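Local atomic coordinates of ATP phosphoribosyltransferase regulatory subunit (PDB entry 1USY), a protein that is probably required for the first step of histidine biosynthesis and may let histidine regulate ATP phosphoribosyltransferase by feedback. Residues 89-94 with 268-273; 119-124 with 241-246; 152-157 with 177-182. All blocks are in the same frame, centred on the assembly; numbering follows the deposited sequence.

Contact 1: residues 89-94 with 268-273; sequences AEYQLG and IFLEGK
Leu93 and Ile268 pair at one end of an antiparallel ladder between residues 89-94 and 268-273. Their backbones bond twice, with Ile268 N to Leu93 O at 2.7 Å and Leu93 N to Ile268 O at 3.1 Å. Further along, Leu270 N gives to Tyr91 O and Tyr91 N gives to Glu271 O. Ala89 N to Lys273 O at 3.2 Å continues the ladder. Gln92 lies opposite Phe269 and Glu90 opposite Gly272, so Tyr91 alone faces two residues, Leu270 and Glu271. This is a beta bulge.

Gln92 and Phe269 run side by side on one face. CG of Gln92 is anti to the carbonyl carbon (chi1 -52°), which carries the amide along the ring. NE2 of Gln92 comes to the ring edge, in plane, 3.3 Å from Phe269 CE1. The amide and ring planes are 77° apart. OE1 of Gln92 bonds to Ser267.

Leu93 and Ile268 share the other face, and the end of Leu270 reaches Leu93 there. The two leucines cross at about a right angle, with Leu270 CD2 against Leu93 CG.

Strand 74-83 continues the sheet beyond 86-97, and strand 248-256 continues it beyond 263-273. Helices 6-17 and 103-120 cover the face of Leu93 and Ile268.

Contact 2: residues 119-124 with 241-246; sequences EFFEGP and IYDTSS
Thr244 meets Pro124 through the backbone. Thr244 N donates to Pro124 O at 3.0 Å with an N-H...O angle of 158°. The Thr244 hydroxyl also lies against Pro124, but its exact place in the model is doubtful. Ser245 OG adds a weak bond to Glu122 O.

The carboxylate of Asp243 collects several polar partners. Its CG is anti to the backbone N (chi1 173°), and this brings both oxygens toward residues 119-124. OD1 takes a bond from Ser246 OG at 2.8 Å, which reaches it from above the carboxylate plane. OD2 takes one from Ser245 N at 2.9 Å, also from above that plane. A water joins the two segments. It accepts from Glu122 N at 3.0 Å and donates to OD1 of Asp243. The same water sits at the edge of the Phe121 ring, in its plane.

Phe121 meets the carboxylate by van der Waals contact, with its CB 3.6 Å from Asp243 OD1. The ring and carboxylate cross obliquely, their planes 46° apart. The Phe121 side chain also touches Val250 of strand 248-256. Gly123 CA is 3.5 Å from Ser245 CB. A CB at position 123 would point toward this neighbour and run into it.

Residues 121-124 link helix 103-120 to strand 125-131, while Thr244 begins the turn from strand 237-243 to 248-256. Pro124 and Thr244 therefore meet where strands 125-131 and 237-243, antiparallel neighbours in the sheet, come together at one end. Tyr242 and Thr244 also pack on a chain of another protein in the assembly. Within the turn, the bond from Ser245 N to the carboxylate of Asp243, two residues earlier, makes an Asx turn. It closes strand 237-243 in the mixed sheet of a protein of the class II aminoacyl-tRNA synthetase family.

Contact 3: residues 152-157 with 177-182; sequences NLIDTK and EKIIED
Ile154 and Ile180 turn their CG1 branches toward each other. CG1 of Ile154 is anti to the backbone N (chi1 -152°), while CG1 of Ile180 is anti to the carbonyl carbon (chi1 -55°). The two CG1 atoms come to 3.7 Å, and the side chains cross at a slant. The other branch of Ile180 reaches the end of the helix: its CG2 lies 3.8 Å from Lys157 CA. CD1 of Ile154 bends away to touch Ile179 CG2 at 3.7 Å.

The helical segments 152-156 and 177-182 run nearly parallel, 19° apart, with axes 10.1 Å apart at closest approach. Helix 147-156 ends in a Schellman motif. Lys157 takes positive phi as its C-prime residue, and Lys157 N makes a weak bond to Ile154 O. Replacing Ile180 with an alanine would probably open a gap beside Ile154 and leave Lys157 CA and CB without their apolar neighbour.

Lys157 belongs to a histidine pocket. Its carbonyl O accepts from the amino N of a bound histidine. Its NZ bonds to Ser183 and forms a salt bridge with Asp224. Ser183 OG also bonds to Ile180 O. Ile162 of helix 159-168 packs against Leu153 and Ile180.

In the fold
Along the chain the contacts are concentric: 89-94 pairs with 268-273 outermost, then 119-124 with 241-246, then 152-157 with 177-182. Contacts 1 and 2 share the mixed seven-stranded sheet and have centres about 15 Å apart. They touch where Leu93 packs on Phe120 and where the backbone of Phe269 lies near the Phe121 ring. Contact 3 joins helices 147-156 and 174-185. Its centre is about 29 Å from that of contact 1 and about 26 Å from that of contact 2. Contacts 1 and 2 thus belong to the sheet of this synthetase-like chain. Contact 3 lies by the histidine pocket, touches neither, and is across the chain's centre from contact 1.

Contact 1: residues 89-94 with 268-273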
# COMPACT_ATOMS: atom_id res chain seq x y z
N ALA C 89 16.29 9.69 -8.50
CA ALA C 89 15.92 9.93 -9.85
C ALA C 89 17.08 10.60 -10.55
O ALA C 89 17.69 11.51 -10.00
CB ALA C 89 14.62 10.79 -9.90
N GLU C 90 17.37 10.13 -11.76
CA GLU C 90 18.39 10.75 -12.61
C GLU C 90 17.70 11.42 -13.76
O GLU C 90 16.98 10.76 -14.49
CB GLU C 90 19.34 9.70 -13.18
CG GLU C 90 20.78 9.84 -12.73
CD GLU C 90 21.45 11.08 -13.26
OE1 GLU C 90 22.35 11.63 -12.58
OE2 GLU C 90 21.09 11.53 -14.37
N TYR C 91 17.92 12.72 -13.93
CA TYR C 91 17.47 13.37 -15.14
C TYR C 91 18.41 12.97 -16.27
O TYR C 91 19.56 13.36 -16.26
CB TYR C 91 17.43 14.89 -14.95
CG TYR C 91 16.68 15.62 -16.02
CD1 TYR C 91 15.33 15.90 -15.87
CD2 TYR C 91 17.30 16.00 -17.21
CE1 TYR C 91 14.61 16.58 -16.87
CE2 TYR C 91 16.60 16.65 -18.21
CZ TYR C 91 15.24 16.93 -18.04
OH TYR C 91 14.52 17.58 -19.03
N GLN C 92 17.93 12.17 -17.21
CA GLN C 92 18.77 11.72 -18.33
C GLN C 92 18.39 12.37 -19.65
O GLN C 92 17.23 12.69 -19.88
CB GLN C 92 18.71 10.19 -18.51
CG GLN C 92 19.00 9.46 -17.25
CD GLN C 92 19.18 7.96 -17.40
OE1 GLN C 92 18.99 7.38 -18.46
NE2 GLN C 92 19.55 7.32 -16.30
N LEU C 93 19.38 12.55 -20.48
CA LEU C 93 19.21 12.93 -21.88
C LEU C 93 19.64 11.73 -22.72
O LEU C 93 20.75 11.22 -22.57
CB LEU C 93 20.12 14.11 -22.24
CG LEU C 93 19.99 15.40 -21.46
CD1 LEU C 93 20.82 16.57 -22.10
CD2 LEU C 93 18.57 15.78 -21.31
N GLY C 94 18.79 11.25 -23.60
CA GLY C 94 19.22 10.13 -24.39
C GLY C 94 18.56 9.97 -25.71
O GLY C 94 17.66 10.73 -26.08
N ILE C 268 23.05 10.43 -21.31
CA ILE C 268 23.95 11.30 -20.61
C ILE C 268 23.28 11.51 -19.27
O ILE C 268 22.05 11.67 -19.19
CB ILE C 268 24.06 12.63 -21.38
CG1 ILE C 268 24.89 12.44 -22.62
CG2 ILE C 268 24.63 13.75 -20.52
CD1 ILE C 268 24.73 13.56 -23.63
N PHE C 269 24.06 11.49 -18.20
CA PHE C 269 23.50 11.71 -16.88
C PHE C 269 23.80 13.13 -16.41
O PHE C 269 24.99 13.46 -16.21
CB PHE C 269 24.13 10.72 -15.91
CG PHE C 269 24.06 9.30 -16.38
CD1 PHE C 269 22.82 8.65 -16.53
CD2 PHE C 269 25.21 8.61 -16.68
CE1 PHE C 269 22.74 7.33 -16.96
CE2 PHE C 269 25.16 7.29 -17.12
CZ PHE C 269 23.92 6.65 -17.26
N LEU C 270 22.78 14.00 -16.23
CA LEU C 270 23.07 15.34 -15.64
C LEU C 270 22.59 15.70 -14.26
O LEU C 270 22.99 16.73 -13.77
CB LEU C 270 22.75 16.52 -16.57
CG LEU C 270 21.49 16.56 -17.38
CD1 LEU C 270 21.15 18.00 -17.67
CD2 LEU C 270 21.86 15.82 -18.63
N GLU C 271 21.73 14.90 -13.63
CA GLU C 271 21.15 15.35 -12.36
C GLU C 271 20.61 14.21 -11.54
O GLU C 271 19.68 13.54 -11.96
CB GLU C 271 20.00 16.29 -12.65
CG GLU C 271 20.11 17.66 -12.02
CD GLU C 271 18.80 18.44 -12.09
OE1 GLU C 271 17.73 17.83 -11.93
OE2 GLU C 271 18.84 19.67 -12.31
N GLY C 272 21.20 13.99 -10.36
CA GLY C 272 20.63 13.12 -9.36
C GLY C 272 19.68 13.97 -8.55
O GLY C 272 19.85 15.19 -8.47
N LYS C 273 18.66 13.35 -7.95
CA LYS C 273 17.66 14.10 -7.21
C LYS C 273 16.94 13.25 -6.21
O LYS C 273 16.82 12.04 -6.38
CB LYS C 273 16.63 14.74 -8.14
CG LYS C 273 16.27 16.18 -7.76
CD LYS C 273 17.06 17.23 -8.55
CE LYS C 273 17.29 18.51 -7.73
NZ LYS C 273 16.01 19.13 -7.38

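Contact 2: residues 119-124 with 241-246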
# COMPACT_ATOMS: atom_id res chain seq x y z
N GLU C 119 31.03 18.80 -24.57
CA GLU C 119 30.54 20.16 -24.52
C GLU C 119 30.03 20.51 -23.14
O GLU C 119 30.18 21.63 -22.74
CB GLU C 119 29.39 20.28 -25.49
CG GLU C 119 28.77 21.65 -25.59
CD GLU C 119 27.83 21.75 -26.78
OE1 GLU C 119 28.28 21.42 -27.92
OE2 GLU C 119 26.66 22.14 -26.56
N PHE C 120 29.41 19.53 -22.45
CA PHE C 120 28.84 19.68 -21.12
C PHE C 120 29.82 19.51 -19.95
O PHE C 120 29.54 19.96 -18.86
CB PHE C 120 27.75 18.63 -20.91
CG PHE C 120 26.57 18.77 -21.84
CD1 PHE C 120 25.64 17.73 -21.91
CD2 PHE C 120 26.39 19.92 -22.67
CE1 PHE C 120 24.53 17.81 -22.77
CE2 PHE C 120 25.27 20.00 -23.53
CZ PHE C 120 24.34 18.93 -23.57
N PHE C 121 30.95 18.84 -20.15
CA PHE C 121 31.84 18.56 -19.04
C PHE C 121 33.22 19.09 -19.33
O PHE C 121 33.70 19.01 -20.46
CB PHE C 121 31.87 17.09 -18.65
CG PHE C 121 30.50 16.52 -18.38
CD1 PHE C 121 29.79 15.86 -19.40
CD2 PHE C 121 29.92 16.66 -17.13
CE1 PHE C 121 28.52 15.35 -19.16
CE2 PHE C 121 28.64 16.13 -16.89
CZ PHE C 121 27.93 15.49 -17.90
N GLU C 122 33.83 19.60 -18.27
CA GLU C 122 34.81 20.66 -18.39
C GLU C 122 36.12 20.13 -17.89
O GLU C 122 36.69 20.70 -16.94
CB GLU C 122 34.38 21.87 -17.53
CG GLU C 122 34.17 23.18 -18.31
CD GLU C 122 32.76 23.36 -18.91
OE1 GLU C 122 32.62 24.28 -19.75
OE2 GLU C 122 31.80 22.62 -18.53
N GLY C 123 36.60 19.07 -18.54
CA GLY C 123 37.67 18.26 -17.95
C GLY C 123 37.71 16.93 -18.64
O GLY C 123 36.62 16.44 -19.01
N PRO C 124 38.91 16.35 -18.82
CA PRO C 124 39.19 15.39 -19.92
C PRO C 124 38.23 14.21 -19.90
O PRO C 124 37.97 13.60 -18.86
CB PRO C 124 40.64 14.94 -19.68
CG PRO C 124 41.23 15.98 -18.75
CD PRO C 124 40.07 16.58 -17.94
N ILE C 241 31.01 6.74 -20.52
CA ILE C 241 31.80 7.96 -20.55
C ILE C 241 32.08 8.46 -19.14
O ILE C 241 31.20 8.51 -18.27
CB ILE C 241 31.10 9.02 -21.44
CG1 ILE C 241 30.69 8.38 -22.78
CG2 ILE C 241 32.04 10.16 -21.74
CD1 ILE C 241 30.20 9.38 -23.92
N TYR C 242 33.34 8.84 -18.92
CA TYR C 242 33.77 9.38 -17.64
C TYR C 242 34.29 10.82 -17.75
O TYR C 242 35.10 11.15 -18.63
CB TYR C 242 34.86 8.50 -17.00
CG TYR C 242 34.45 7.05 -16.84
CD1 TYR C 242 34.67 6.13 -17.86
CD2 TYR C 242 33.89 6.59 -15.65
CE1 TYR C 242 34.31 4.79 -17.69
CE2 TYR C 242 33.52 5.22 -15.50
CZ TYR C 242 33.73 4.37 -16.52
OH TYR C 242 33.41 3.06 -16.38
N ASP C 243 33.85 11.66 -16.82
CA ASP C 243 34.37 13.02 -16.73
C ASP C 243 35.50 13.00 -15.70
O ASP C 243 35.23 12.83 -14.51
CB ASP C 243 33.26 14.02 -16.34
CG ASP C 243 33.79 15.40 -16.08
OD1 ASP C 243 33.12 16.22 -15.40
OD2 ASP C 243 34.88 15.77 -16.53
N THR C 244 36.75 13.15 -16.15
CA THR C 244 37.89 13.16 -15.23
C THR C 244 37.84 14.38 -14.29
O THR C 244 38.36 14.33 -13.18
CB THR C 244 39.24 13.14 -15.98
OG1 THR C 244 39.22 14.14 -16.98
CG2 THR C 244 39.40 11.93 -16.83
N SER C 245 37.18 15.46 -14.74
CA SER C 245 37.06 16.67 -13.91
C SER C 245 36.28 16.46 -12.59
O SER C 245 36.84 16.63 -11.52
CB SER C 245 36.45 17.85 -14.70
OG SER C 245 36.44 19.03 -13.90
N SER C 246 35.00 16.11 -12.69
CA SER C 246 34.14 15.82 -11.55
C SER C 246 34.20 14.37 -11.07
O SER C 246 33.46 14.00 -10.17
CB SER C 246 32.70 16.16 -11.88
OG SER C 246 32.22 15.33 -12.94
O HOH W 1 32.71 18.70 -15.67

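Contact 3: residues 152-157 with 177-182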
# COMPACT_ATOMS: atom_id res chain seq x y z
N ASN C 152 31.89 -12.50 -12.70
CA ASN C 152 31.96 -11.51 -11.59
C ASN C 152 33.42 -11.09 -11.38
O ASN C 152 33.73 -9.91 -11.22
CB ASN C 152 31.44 -12.09 -10.26
CG ASN C 152 31.79 -11.19 -9.05
OD1 ASN C 152 31.19 -10.12 -8.89
ND2 ASN C 152 32.72 -11.55 -8.19
N LEU C 153 34.31 -12.12 -11.41
CA LEU C 153 35.75 -11.93 -11.24
C LEU C 153 36.31 -11.02 -12.32
O LEU C 153 37.09 -10.11 -12.04
CB LEU C 153 36.43 -13.28 -11.29
CG LEU C 153 36.60 -14.07 -10.00
CD1 LEU C 153 35.48 -13.86 -9.00
CD2 LEU C 153 36.73 -15.54 -10.32
N ILE C 154 35.91 -11.23 -13.56
CA ILE C 154 36.34 -10.36 -14.65
C ILE C 154 35.72 -8.92 -14.48
O ILE C 154 36.35 -7.86 -14.74
CB ILE C 154 35.99 -11.06 -16.00
CG1 ILE C 154 36.94 -10.62 -17.07
CG2 ILE C 154 34.62 -10.66 -16.51
CD1 ILE C 154 36.40 -9.41 -17.78
N ASP C 155 34.48 -8.91 -13.97
CA ASP C 155 33.79 -7.66 -13.67
C ASP C 155 34.51 -6.80 -12.64
O ASP C 155 34.62 -5.60 -12.80
CB ASP C 155 32.40 -7.97 -13.16
CG ASP C 155 31.48 -6.86 -13.37
OD1 ASP C 155 30.62 -6.72 -12.50
OD2 ASP C 155 31.54 -6.06 -14.35
N THR C 156 35.02 -7.44 -11.60
CA THR C 156 35.67 -6.69 -10.55
C THR C 156 37.20 -6.69 -10.71
O THR C 156 37.93 -6.16 -9.86
CB THR C 156 35.28 -7.28 -9.24
OG1 THR C 156 35.58 -8.67 -9.28
CG2 THR C 156 33.74 -7.22 -9.07
N LYS C 157 37.67 -7.26 -11.81
CA LYS C 157 39.07 -7.20 -12.20
C LYS C 157 39.91 -7.97 -11.19
O LYS C 157 41.08 -7.70 -11.00
CB LYS C 157 39.57 -5.76 -12.39
CG LYS C 157 38.91 -5.01 -13.53
CD LYS C 157 39.69 -3.78 -13.86
CE LYS C 157 38.87 -2.77 -14.60
NZ LYS C 157 39.30 -2.89 -15.96
N GLU C 177 42.67 -13.98 -18.03
CA GLU C 177 43.70 -13.14 -17.41
C GLU C 177 44.17 -11.99 -18.32
O GLU C 177 44.26 -10.83 -17.89
CB GLU C 177 44.90 -13.95 -16.95
CG GLU C 177 44.67 -14.65 -15.61
CD GLU C 177 45.54 -15.88 -15.41
OE1 GLU C 177 46.41 -16.14 -16.27
OE2 GLU C 177 45.36 -16.59 -14.40
N LYS C 178 44.44 -12.32 -19.58
CA LYS C 178 44.93 -11.34 -20.52
C LYS C 178 43.93 -10.20 -20.72
O LYS C 178 44.33 -9.06 -20.86
CB LYS C 178 45.30 -11.97 -21.86
CG LYS C 178 46.32 -11.14 -22.62
CD LYS C 178 46.19 -11.31 -24.11
CE LYS C 178 47.40 -10.70 -24.84
NZ LYS C 178 48.09 -11.70 -25.76
N ILE C 179 42.65 -10.53 -20.73
CA ILE C 179 41.61 -9.52 -20.92
C ILE C 179 41.60 -8.51 -19.77
O ILE C 179 41.63 -7.30 -19.99
CB ILE C 179 40.25 -10.20 -21.18
CG1 ILE C 179 39.98 -10.14 -22.68
CG2 ILE C 179 39.11 -9.61 -20.36
CD1 ILE C 179 38.97 -11.16 -23.14
N ILE C 180 41.65 -9.00 -18.54
CA ILE C 180 41.72 -8.10 -17.42
C ILE C 180 42.98 -7.24 -17.52
O ILE C 180 42.93 -6.02 -17.31
CB ILE C 180 41.66 -8.86 -16.10
CG1 ILE C 180 40.42 -9.75 -16.05
CG2 ILE C 180 41.64 -7.89 -14.97
CD1 ILE C 180 40.23 -10.51 -14.67
N GLU C 181 44.10 -7.86 -17.86
CA GLU C 181 45.37 -7.16 -17.88
C GLU C 181 45.33 -6.10 -18.94
O GLU C 181 45.76 -4.97 -18.69
CB GLU C 181 46.55 -8.10 -18.12
CG GLU C 181 47.02 -8.80 -16.86
CD GLU C 181 48.13 -8.05 -16.09
OE1 GLU C 181 49.05 -8.70 -15.56
OE2 GLU C 181 48.07 -6.81 -15.99
N ASP C 182 44.79 -6.44 -20.11
CA ASP C 182 44.67 -5.48 -21.21
C ASP C 182 43.83 -4.28 -20.85
O ASP C 182 44.10 -3.20 -21.36
CB ASP C 182 44.11 -6.11 -22.47
CG ASP C 182 45.09 -7.02 -23.13
OD1 ASP C 182 44.64 -7.88 -23.92
OD2 ASP C 182 46.32 -6.98 -22.87